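Local coordinates for ethyl acetate hydrolase (Pseudomonas veronii, PDB 5EFZ), which hydrolyses ethyl acetate to ethanol and acetate, a step in the breakdown of short-chain methyl ketones, and works as a homodimer, at residues L46-G52 with Y91-N97; E20-P24 with G70-A74; E26-I30 with T133-F139; I124-V128 with Q155-E159. One frame throughout, in Å; residues are numbered along the deposited sequence.

Contact 1 of 4, residues L46-G52 with Y91-N97; sequences LAVAVHG and YCIIVVN
Strands 46-51 and 92-96 run antiparallel, their axes 4.7 Å apart at an angle of 164°. A49 faces V95 and H51 faces I93 as hydrogen-bonded pairs: A49 N to V95 O is 3.0 Å, and V95 N to A49 O, H51 N to I93 O and I93 N to H51 O are each 2.8 Å. V48-V96 and V50-I94 are the non-hydrogen-bonded pairs. V48, V50, V96 (all t) and I94 (m) share one face, where V48 CG1 meets I94 CG2 at 3.7 Å and V50 CG1 meets C92 SG at 3.6 Å. The two strands are second and third across the alpha/beta-hydrolase sheet; strand 45-51 runs against the others. On the other face H51 (m) brings CD2 to 4.2 Å from V95 CG2, at the ring edge. N97, chi1 m, doubles the last rung: its N (3.0 Å) and ND2 (2.8 Å) both donate to A47 O. G52 has phi/psi 100/164, and a CB there would clash with Y91 O.

Contact 2 of 4, residues E20-P24 with G70-A74; sequences ENHGP and GTSKA
K73 NZ donates to G23 O at 2.7 Å. The lysine (chi1 t, chi2 p, then extended) also forms a salt bridge with E76. H22 ND1 and T71 OG1 share a hydrogen bond of 2.9 Å; either could be the donor. T71 (chi1 p) is the N-cap of helix 72-79, and the same OG1 accepts from K73 N at 3.2 Å. A water joins the segments too: it donates to H22 O at 2.7 Å, sits 2.6 Å from S72 OG, and donates weakly to P24 O at 3.4 Å. Helix 19-22, near the N-terminus, ends at H22 and is tied here to the start of helix 72-79, away from the inferred catalytic residues. G23 leaves helical angles at -92/-178, and the peptide before P24 is cis. The closest CA pair is H22-K73, 5.0 Å. H22 is m, chi2 -83°, so T71 CG2 lies over its ring face, 3.9 Å from the centroid in a CH-pi contact, and K73 CB lies at the ring edge, 4.1 Å from ND1. The H22 and Y16 rings meet edge-to-face (T-shaped). The chemistry is thus mainly polar: carbonyls at and just after the helix end meet the lysine amine and the water.

Contact 3 of 4, residues E26-I30 with T133-F139; sequences ELINI and TLLTEYF
Strand 26-29 crosses the last turns of helix 124-139 at 89°, with axes 10.4 Å apart. This helix of the alpha/beta-hydrolase fold packs on the sheet at its outermost strand within the chain. I28 and I30 point toward the helix. I28 (m, t) is the main bump. Its CD1 enters a hollow formed by L134 (t, p), Y138 (t) and F139: it is 3.6 Å from L134 CD1, 3.5 Å from Y138 CE2 and 4.4 Å from F139 CZ. It sits over the Y138 ring face, 3.8 Å from the centroid, as a CH-pi contact. A wider pi-type turn at 134-139 includes F139 N to L134 O, 3.3 Å. I30, chi1 p, fits beside T133 and L134, with CG2 4.1 Å from L134 CB and CB 4.2 Å from T133 CG2. The nearest CA pair is I30-L134, 6.2 Å. E26 OE1 comes to 3.9 Å from Y138 OH. The chemistry is mainly apolar: dispersion plus a CH-pi contact, with no polar bond between the segments.

Contact 4 of 4, residues I124-V128 with Q155-E159; sequences IGDDV and QQTYE
Two helical segments, 124-128 and 155-159, cross at -68° with axes 9.2 Å apart. The nearest CA pairs are I124-Q156 at 5.9 Å and G125-E159 at 6.6 Å. Most van der Waals contacts of 124-128 come from I124 and V128, one turn apart. I124 (m, m) sets CG2 3.8 Å from Q156 CA and 3.7 Å from E159 CB. V128 (t) sets CG2 3.6 Å from both E159 CG and Q156 O. G125 CA is 3.9 Å from E159 OE2. The polar side chains touch this layer with carbon or oxygen but bond elsewhere. D127 CB lies 3.6 Å from Q156 OE1, while the D127 carboxylate forms a salt bridge with K272. Q156 OE1 accepts from Q131. E159 (t, p) curls so that OE2 meets H281 and R163. Q155 (m, t) gives NE2 to W273 O; its OE1, 3.6 Å from I124 CD1, has no polar partner in the model. Helix 152-163 follows the nucleophile elbow with S151, the inferred nucleophile, about 6 Å from the Q155 side chain. The contact therefore joins the helix behind that elbow to helix 124-139, which leads into strand 146-150, while T157 and Y158 pack on strand 170-174.

How the contacts relate
Contact 1 lies 11 Å from both contact 2 and contact 3 between centres, and touches both. Those two are 18 Å apart and adjoin only in sequence. N97 OD1 probably accepts from S72 N at 2.8 Å, linking contact 1 to contact 2. Strand 26-29 adds to the sheet through V48 O and E26 N, and L134 packs on V48 and V96, linking it to contact 3. Along the chain contact 2 crosses contacts 1 and 3, and contact 1 is nested inside contact 3. Contacts 1 and 2 close before contact 4 opens. Contact 4 is 16 Å from contacts 1 and 3, and 20 Å from contact 2 without touching it. It shares helix 124-139 with contact 3. That helix thus spans from the sheet's outer strand to the helix after the nucleophile elbow.

Contact 1 of 4, residues L46-G52 with Y91-N97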
# COMPACT_ATOMS: atom_id res chain seq x y z
N LEU A 46 29.94 -16.95 -1.13
CA LEU A 46 29.31 -15.93 -0.32
C LEU A 46 30.22 -14.72 -0.26
O LEU A 46 31.42 -14.86 0.05
CB LEU A 46 29.05 -16.46 1.11
CG LEU A 46 28.07 -17.61 1.24
CD1 LEU A 46 27.98 -18.01 2.74
CD2 LEU A 46 26.67 -17.23 0.66
N ALA A 47 29.66 -13.56 -0.57
CA ALA A 47 30.34 -12.27 -0.41
C ALA A 47 30.19 -11.80 1.03
O ALA A 47 29.06 -11.60 1.52
CB ALA A 47 29.78 -11.23 -1.38
N VAL A 48 31.32 -11.63 1.70
CA VAL A 48 31.35 -11.39 3.14
C VAL A 48 32.19 -10.15 3.46
O VAL A 48 33.32 -10.00 2.98
CB VAL A 48 31.96 -12.60 3.92
CG1 VAL A 48 31.89 -12.36 5.44
CG2 VAL A 48 31.27 -13.91 3.55
N ALA A 49 31.67 -9.28 4.31
CA ALA A 49 32.45 -8.12 4.76
C ALA A 49 32.59 -8.27 6.26
O ALA A 49 31.61 -8.57 6.93
CB ALA A 49 31.74 -6.79 4.39
N VAL A 50 33.81 -8.15 6.77
CA VAL A 50 34.05 -8.30 8.20
C VAL A 50 34.50 -6.98 8.77
O VAL A 50 35.42 -6.37 8.24
CB VAL A 50 35.12 -9.37 8.46
CG1 VAL A 50 35.38 -9.54 9.98
CG2 VAL A 50 34.70 -10.69 7.76
N HIS A 51 33.87 -6.55 9.87
CA HIS A 51 34.29 -5.32 10.53
C HIS A 51 34.58 -5.61 11.98
O HIS A 51 33.67 -5.97 12.70
CB HIS A 51 33.19 -4.26 10.43
CG HIS A 51 32.79 -3.98 9.02
ND1 HIS A 51 33.55 -3.20 8.17
CD2 HIS A 51 31.72 -4.40 8.30
CE1 HIS A 51 32.95 -3.14 6.99
NE2 HIS A 51 31.84 -3.85 7.05
N GLY A 52 35.83 -5.44 12.38
CA GLY A 52 36.25 -5.72 13.74
C GLY A 52 36.94 -7.07 13.85
O GLY A 52 36.82 -7.95 12.97
N TYR A 91 33.08 -5.67 18.73
CA TYR A 91 32.51 -6.88 18.11
C TYR A 91 33.14 -7.18 16.76
O TYR A 91 33.66 -6.27 16.10
CB TYR A 91 30.99 -6.70 17.93
CG TYR A 91 30.32 -6.53 19.25
CD1 TYR A 91 30.03 -7.62 20.03
CD2 TYR A 91 29.98 -5.25 19.72
CE1 TYR A 91 29.43 -7.47 21.27
CE2 TYR A 91 29.38 -5.09 20.95
CZ TYR A 91 29.11 -6.21 21.72
OH TYR A 91 28.52 -6.07 22.95
N CYS A 92 33.16 -8.46 16.39
CA CYS A 92 33.44 -8.84 15.03
C CYS A 92 32.12 -8.95 14.27
O CYS A 92 31.35 -9.91 14.43
CB CYS A 92 34.20 -10.17 14.99
SG CYS A 92 34.62 -10.69 13.30
N ILE A 93 31.87 -7.96 13.43
CA ILE A 93 30.59 -7.86 12.74
C ILE A 93 30.73 -8.40 11.33
O ILE A 93 31.51 -7.88 10.51
CB ILE A 93 30.10 -6.40 12.75
CG1 ILE A 93 30.03 -5.89 14.20
CG2 ILE A 93 28.74 -6.31 12.10
CD1 ILE A 93 30.32 -4.42 14.33
N ILE A 94 30.00 -9.47 11.06
CA ILE A 94 30.20 -10.24 9.84
C ILE A 94 28.95 -10.07 9.01
O ILE A 94 27.91 -10.56 9.41
CB ILE A 94 30.47 -11.72 10.16
CG1 ILE A 94 31.69 -11.83 11.08
CG2 ILE A 94 30.62 -12.54 8.86
CD1 ILE A 94 32.00 -13.24 11.58
N VAL A 95 29.08 -9.38 7.87
CA VAL A 95 27.92 -9.05 7.06
C VAL A 95 27.93 -9.96 5.82
O VAL A 95 28.88 -9.93 5.03
CB VAL A 95 27.94 -7.59 6.63
CG1 VAL A 95 26.59 -7.24 5.93
CG2 VAL A 95 28.21 -6.69 7.86
N VAL A 96 26.90 -10.79 5.68
CA VAL A 96 26.91 -11.81 4.65
C VAL A 96 25.82 -11.52 3.63
O VAL A 96 24.64 -11.43 3.97
CB VAL A 96 26.72 -13.21 5.25
CG1 VAL A 96 26.77 -14.31 4.13
CG2 VAL A 96 27.77 -13.47 6.38
N ASN A 97 26.24 -11.38 2.39
CA ASN A 97 25.32 -11.08 1.29
C ASN A 97 24.44 -12.28 0.90
O ASN A 97 24.94 -13.41 0.75
CB ASN A 97 26.11 -10.61 0.07
CG ASN A 97 26.70 -9.21 0.28
OD1 ASN A 97 26.03 -8.21 0.01
ND2 ASN A 97 27.98 -9.14 0.72

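Contact 2 of 4, residues E20-P24 with G70-A74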
# COMPACT_ATOMS: atom_id res chain seq x y z
N GLU A 20 34.07 -1.98 -6.38
CA GLU A 20 34.17 -0.53 -6.42
C GLU A 20 32.93 0.10 -5.80
O GLU A 20 33.02 1.12 -5.11
CB GLU A 20 34.34 -0.06 -7.87
CG GLU A 20 34.50 1.46 -8.06
CD GLU A 20 35.80 2.04 -7.50
OE1 GLU A 20 36.72 1.27 -7.15
OE2 GLU A 20 35.90 3.29 -7.42
N ASN A 21 31.78 -0.51 -6.05
CA ASN A 21 30.53 0.01 -5.51
C ASN A 21 30.15 -0.52 -4.13
O ASN A 21 29.52 0.20 -3.37
CB ASN A 21 29.37 -0.31 -6.46
CG ASN A 21 29.39 0.53 -7.70
OD1 ASN A 21 30.00 1.60 -7.73
ND2 ASN A 21 28.74 0.03 -8.76
N HIS A 22 30.50 -1.76 -3.82
CA HIS A 22 29.97 -2.39 -2.60
C HIS A 22 31.00 -2.92 -1.64
O HIS A 22 30.64 -3.48 -0.60
CB HIS A 22 29.03 -3.53 -2.97
CG HIS A 22 27.92 -3.11 -3.87
ND1 HIS A 22 26.76 -2.54 -3.40
CD2 HIS A 22 27.79 -3.18 -5.22
CE1 HIS A 22 25.97 -2.26 -4.42
NE2 HIS A 22 26.57 -2.64 -5.53
N GLY A 23 32.27 -2.77 -1.99
CA GLY A 23 33.33 -3.36 -1.22
C GLY A 23 33.83 -2.41 -0.16
O GLY A 23 33.36 -1.28 -0.04
N PRO A 24 34.85 -2.85 0.60
CA PRO A 24 35.49 -4.16 0.40
C PRO A 24 34.67 -5.35 0.92
O PRO A 24 33.92 -5.24 1.89
CB PRO A 24 36.81 -4.01 1.18
CG PRO A 24 36.53 -2.99 2.19
CD PRO A 24 35.63 -2.00 1.50
N GLY A 70 19.51 -5.36 -1.41
CA GLY A 70 20.59 -4.74 -0.68
C GLY A 70 21.89 -5.53 -0.71
O GLY A 70 21.95 -6.69 -1.16
N THR A 71 22.95 -4.88 -0.25
CA THR A 71 24.24 -5.52 -0.14
C THR A 71 24.84 -5.20 1.22
O THR A 71 24.28 -4.42 2.01
CB THR A 71 25.25 -5.08 -1.22
OG1 THR A 71 25.60 -3.71 -0.99
CG2 THR A 71 24.67 -5.27 -2.68
N SER A 72 25.98 -5.80 1.49
CA SER A 72 26.67 -5.55 2.75
C SER A 72 27.04 -4.06 2.90
O SER A 72 27.15 -3.57 4.03
CB SER A 72 27.94 -6.43 2.85
OG SER A 72 28.66 -6.45 1.61
N LYS A 73 27.23 -3.36 1.79
CA LYS A 73 27.63 -1.96 1.83
C LYS A 73 26.61 -1.13 2.59
O LYS A 73 26.98 -0.27 3.40
CB LYS A 73 27.80 -1.38 0.42
CG LYS A 73 28.60 -0.09 0.42
CD LYS A 73 29.94 -0.41 1.08
CE LYS A 73 30.88 0.76 1.15
NZ LYS A 73 32.17 0.32 1.76
N ALA A 74 25.33 -1.38 2.31
CA ALA A 74 24.26 -0.67 3.00
C ALA A 74 24.27 -0.91 4.51
O ALA A 74 24.08 0.04 5.26
CB ALA A 74 22.89 -1.05 2.44
O HOH W 1 30.60 -4.78 1.73

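Contact 3 of 4, residues E26-I30 with T133-F139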
# COMPACT_ATOMS: atom_id res chain seq x y z
N GLU A 26 34.99 -10.03 0.76
CA GLU A 26 35.74 -11.19 0.29
C GLU A 26 34.77 -12.23 -0.25
O GLU A 26 33.68 -12.40 0.30
CB GLU A 26 36.56 -11.79 1.41
CG GLU A 26 38.02 -11.94 1.07
CD GLU A 26 38.80 -12.59 2.20
OE1 GLU A 26 38.36 -12.44 3.37
OE2 GLU A 26 39.83 -13.25 1.91
N LEU A 27 35.15 -12.93 -1.31
CA LEU A 27 34.31 -14.02 -1.84
C LEU A 27 34.79 -15.31 -1.25
O LEU A 27 35.93 -15.73 -1.50
CB LEU A 27 34.37 -14.13 -3.37
CG LEU A 27 33.47 -13.33 -4.28
CD1 LEU A 27 32.06 -13.20 -3.71
CD2 LEU A 27 34.10 -11.98 -4.52
N ILE A 28 33.94 -15.96 -0.47
CA ILE A 28 34.35 -17.22 0.15
C ILE A 28 33.57 -18.39 -0.43
O ILE A 28 32.34 -18.41 -0.39
CB ILE A 28 34.15 -17.17 1.67
CG1 ILE A 28 35.06 -16.09 2.25
CG2 ILE A 28 34.49 -18.54 2.26
CD1 ILE A 28 34.72 -15.68 3.65
N ASN A 29 34.30 -19.37 -0.96
CA ASN A 29 33.67 -20.57 -1.49
C ASN A 29 33.37 -21.52 -0.36
O ASN A 29 34.26 -22.07 0.23
CB ASN A 29 34.58 -21.25 -2.52
CG ASN A 29 33.87 -22.38 -3.29
OD1 ASN A 29 32.78 -22.84 -2.90
ND2 ASN A 29 34.47 -22.81 -4.37
N ILE A 30 32.10 -21.73 -0.06
CA ILE A 30 31.79 -22.68 1.00
C ILE A 30 31.53 -24.10 0.47
O ILE A 30 31.18 -24.99 1.24
CB ILE A 30 30.60 -22.22 1.81
CG1 ILE A 30 29.38 -22.03 0.92
CG2 ILE A 30 30.91 -20.92 2.59
CD1 ILE A 30 28.11 -22.35 1.64
N THR A 133 27.58 -22.72 7.60
CA THR A 133 28.78 -23.42 7.12
C THR A 133 29.96 -22.46 7.08
O THR A 133 31.07 -22.80 7.46
CB THR A 133 28.56 -24.05 5.72
OG1 THR A 133 27.63 -25.12 5.85
CG2 THR A 133 29.89 -24.59 5.15
N LEU A 134 29.68 -21.24 6.62
CA LEU A 134 30.69 -20.19 6.57
C LEU A 134 31.28 -19.94 7.96
O LEU A 134 32.50 -19.92 8.15
CB LEU A 134 30.06 -18.90 6.03
CG LEU A 134 30.97 -17.67 6.10
CD1 LEU A 134 32.08 -17.74 5.05
CD2 LEU A 134 30.12 -16.40 5.94
N LEU A 135 30.40 -19.75 8.93
CA LEU A 135 30.87 -19.39 10.28
C LEU A 135 31.67 -20.51 10.92
O LEU A 135 32.74 -20.28 11.47
CB LEU A 135 29.68 -19.00 11.16
CG LEU A 135 29.00 -17.68 10.74
CD1 LEU A 135 27.66 -17.54 11.46
CD2 LEU A 135 29.88 -16.46 11.05
N THR A 136 31.16 -21.74 10.87
CA THR A 136 31.86 -22.82 11.58
C THR A 136 33.11 -23.30 10.84
O THR A 136 34.14 -23.51 11.45
CB THR A 136 30.94 -24.03 11.80
OG1 THR A 136 30.41 -24.45 10.53
CG2 THR A 136 29.78 -23.64 12.74
N GLU A 137 33.01 -23.45 9.52
CA GLU A 137 34.09 -24.07 8.76
C GLU A 137 35.15 -23.08 8.30
O GLU A 137 36.31 -23.43 8.21
CB GLU A 137 33.53 -24.81 7.54
CG GLU A 137 32.54 -25.90 7.93
CD GLU A 137 33.08 -26.82 9.01
OE1 GLU A 137 34.03 -27.58 8.72
OE2 GLU A 137 32.57 -26.77 10.16
N TYR A 138 34.78 -21.84 8.03
CA TYR A 138 35.76 -20.86 7.57
C TYR A 138 36.28 -20.01 8.71
O TYR A 138 37.49 -19.85 8.86
CB TYR A 138 35.18 -19.96 6.46
CG TYR A 138 36.16 -18.91 5.97
CD1 TYR A 138 37.14 -19.23 5.01
CD2 TYR A 138 36.15 -17.62 6.49
CE1 TYR A 138 38.06 -18.27 4.58
CE2 TYR A 138 37.06 -16.67 6.06
CZ TYR A 138 38.01 -16.99 5.11
OH TYR A 138 38.90 -16.03 4.70
N PHE A 139 35.40 -19.51 9.57
CA PHE A 139 35.86 -18.66 10.67
C PHE A 139 36.14 -19.41 11.99
O PHE A 139 36.81 -18.86 12.87
CB PHE A 139 34.83 -17.57 10.96
CG PHE A 139 34.70 -16.52 9.89
CD1 PHE A 139 35.65 -15.52 9.77
CD2 PHE A 139 33.61 -16.53 9.03
CE1 PHE A 139 35.53 -14.55 8.79
CE2 PHE A 139 33.48 -15.56 8.04
CZ PHE A 139 34.44 -14.57 7.91

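Contact 4 of 4, residues I124-V128 with Q155-E159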
# COMPACT_ATOMS: atom_id res chain seq x y z
N ILE A 124 15.07 -18.83 2.25
CA ILE A 124 15.72 -18.26 3.43
C ILE A 124 16.57 -19.32 4.14
O ILE A 124 17.71 -19.05 4.55
CB ILE A 124 14.69 -17.69 4.41
CG1 ILE A 124 13.95 -16.48 3.78
CG2 ILE A 124 15.35 -17.30 5.75
CD1 ILE A 124 14.81 -15.23 3.59
N GLY A 125 16.04 -20.54 4.24
CA GLY A 125 16.78 -21.61 4.91
C GLY A 125 18.10 -21.96 4.21
O GLY A 125 19.07 -22.39 4.87
N ASP A 126 18.16 -21.80 2.89
CA ASP A 126 19.41 -22.05 2.17
C ASP A 126 20.47 -21.01 2.56
O ASP A 126 21.60 -21.38 2.79
CB ASP A 126 19.18 -22.03 0.64
CG ASP A 126 18.20 -23.11 0.18
OD1 ASP A 126 18.33 -24.28 0.63
OD2 ASP A 126 17.29 -22.80 -0.65
N ASP A 127 20.11 -19.73 2.62
CA ASP A 127 21.03 -18.71 3.14
C ASP A 127 21.56 -19.04 4.54
O ASP A 127 22.77 -18.93 4.82
CB ASP A 127 20.35 -17.34 3.19
CG ASP A 127 20.27 -16.69 1.81
OD1 ASP A 127 21.33 -16.34 1.25
OD2 ASP A 127 19.15 -16.51 1.29
N VAL A 128 20.66 -19.43 5.43
CA VAL A 128 21.08 -19.67 6.82
C VAL A 128 21.99 -20.88 6.91
O VAL A 128 22.99 -20.88 7.64
CB VAL A 128 19.83 -19.79 7.72
CG1 VAL A 128 20.20 -20.23 9.18
CG2 VAL A 128 19.13 -18.40 7.75
N GLN A 155 13.91 -11.96 8.37
CA GLN A 155 13.52 -13.33 8.03
C GLN A 155 14.65 -14.32 8.26
O GLN A 155 14.42 -15.38 8.84
CB GLN A 155 13.10 -13.41 6.57
CG GLN A 155 11.79 -12.66 6.24
CD GLN A 155 11.42 -12.86 4.77
OE1 GLN A 155 12.25 -12.65 3.89
NE2 GLN A 155 10.18 -13.32 4.52
N GLN A 156 15.86 -13.97 7.82
CA GLN A 156 17.02 -14.83 8.08
C GLN A 156 17.35 -14.92 9.58
O GLN A 156 17.82 -15.95 10.06
CB GLN A 156 18.24 -14.32 7.32
CG GLN A 156 18.09 -14.50 5.78
CD GLN A 156 19.09 -13.66 5.01
OE1 GLN A 156 20.24 -14.08 4.80
NE2 GLN A 156 18.68 -12.45 4.62
N THR A 157 17.15 -13.82 10.31
CA THR A 157 17.37 -13.81 11.75
C THR A 157 16.47 -14.82 12.47
O THR A 157 16.94 -15.60 13.31
CB THR A 157 17.16 -12.38 12.31
OG1 THR A 157 18.18 -11.52 11.77
CG2 THR A 157 17.23 -12.35 13.88
N TYR A 158 15.17 -14.82 12.16
CA TYR A 158 14.25 -15.79 12.74
C TYR A 158 14.64 -17.22 12.36
O TYR A 158 14.65 -18.13 13.20
CB TYR A 158 12.81 -15.52 12.27
CG TYR A 158 12.15 -14.39 13.02
CD1 TYR A 158 12.01 -14.44 14.42
CD2 TYR A 158 11.63 -13.28 12.35
CE1 TYR A 158 11.35 -13.39 15.11
CE2 TYR A 158 10.97 -12.24 13.05
CZ TYR A 158 10.84 -12.32 14.41
OH TYR A 158 10.21 -11.27 15.08
N GLU A 159 14.95 -17.41 11.09
CA GLU A 159 15.34 -18.74 10.67
C GLU A 159 16.59 -19.24 11.41
O GLU A 159 16.67 -20.41 11.83
CB GLU A 159 15.56 -18.76 9.15
CG GLU A 159 16.10 -20.11 8.61
CD GLU A 159 15.09 -21.28 8.61
OE1 GLU A 159 13.85 -21.07 8.73
OE2 GLU A 159 15.55 -22.44 8.48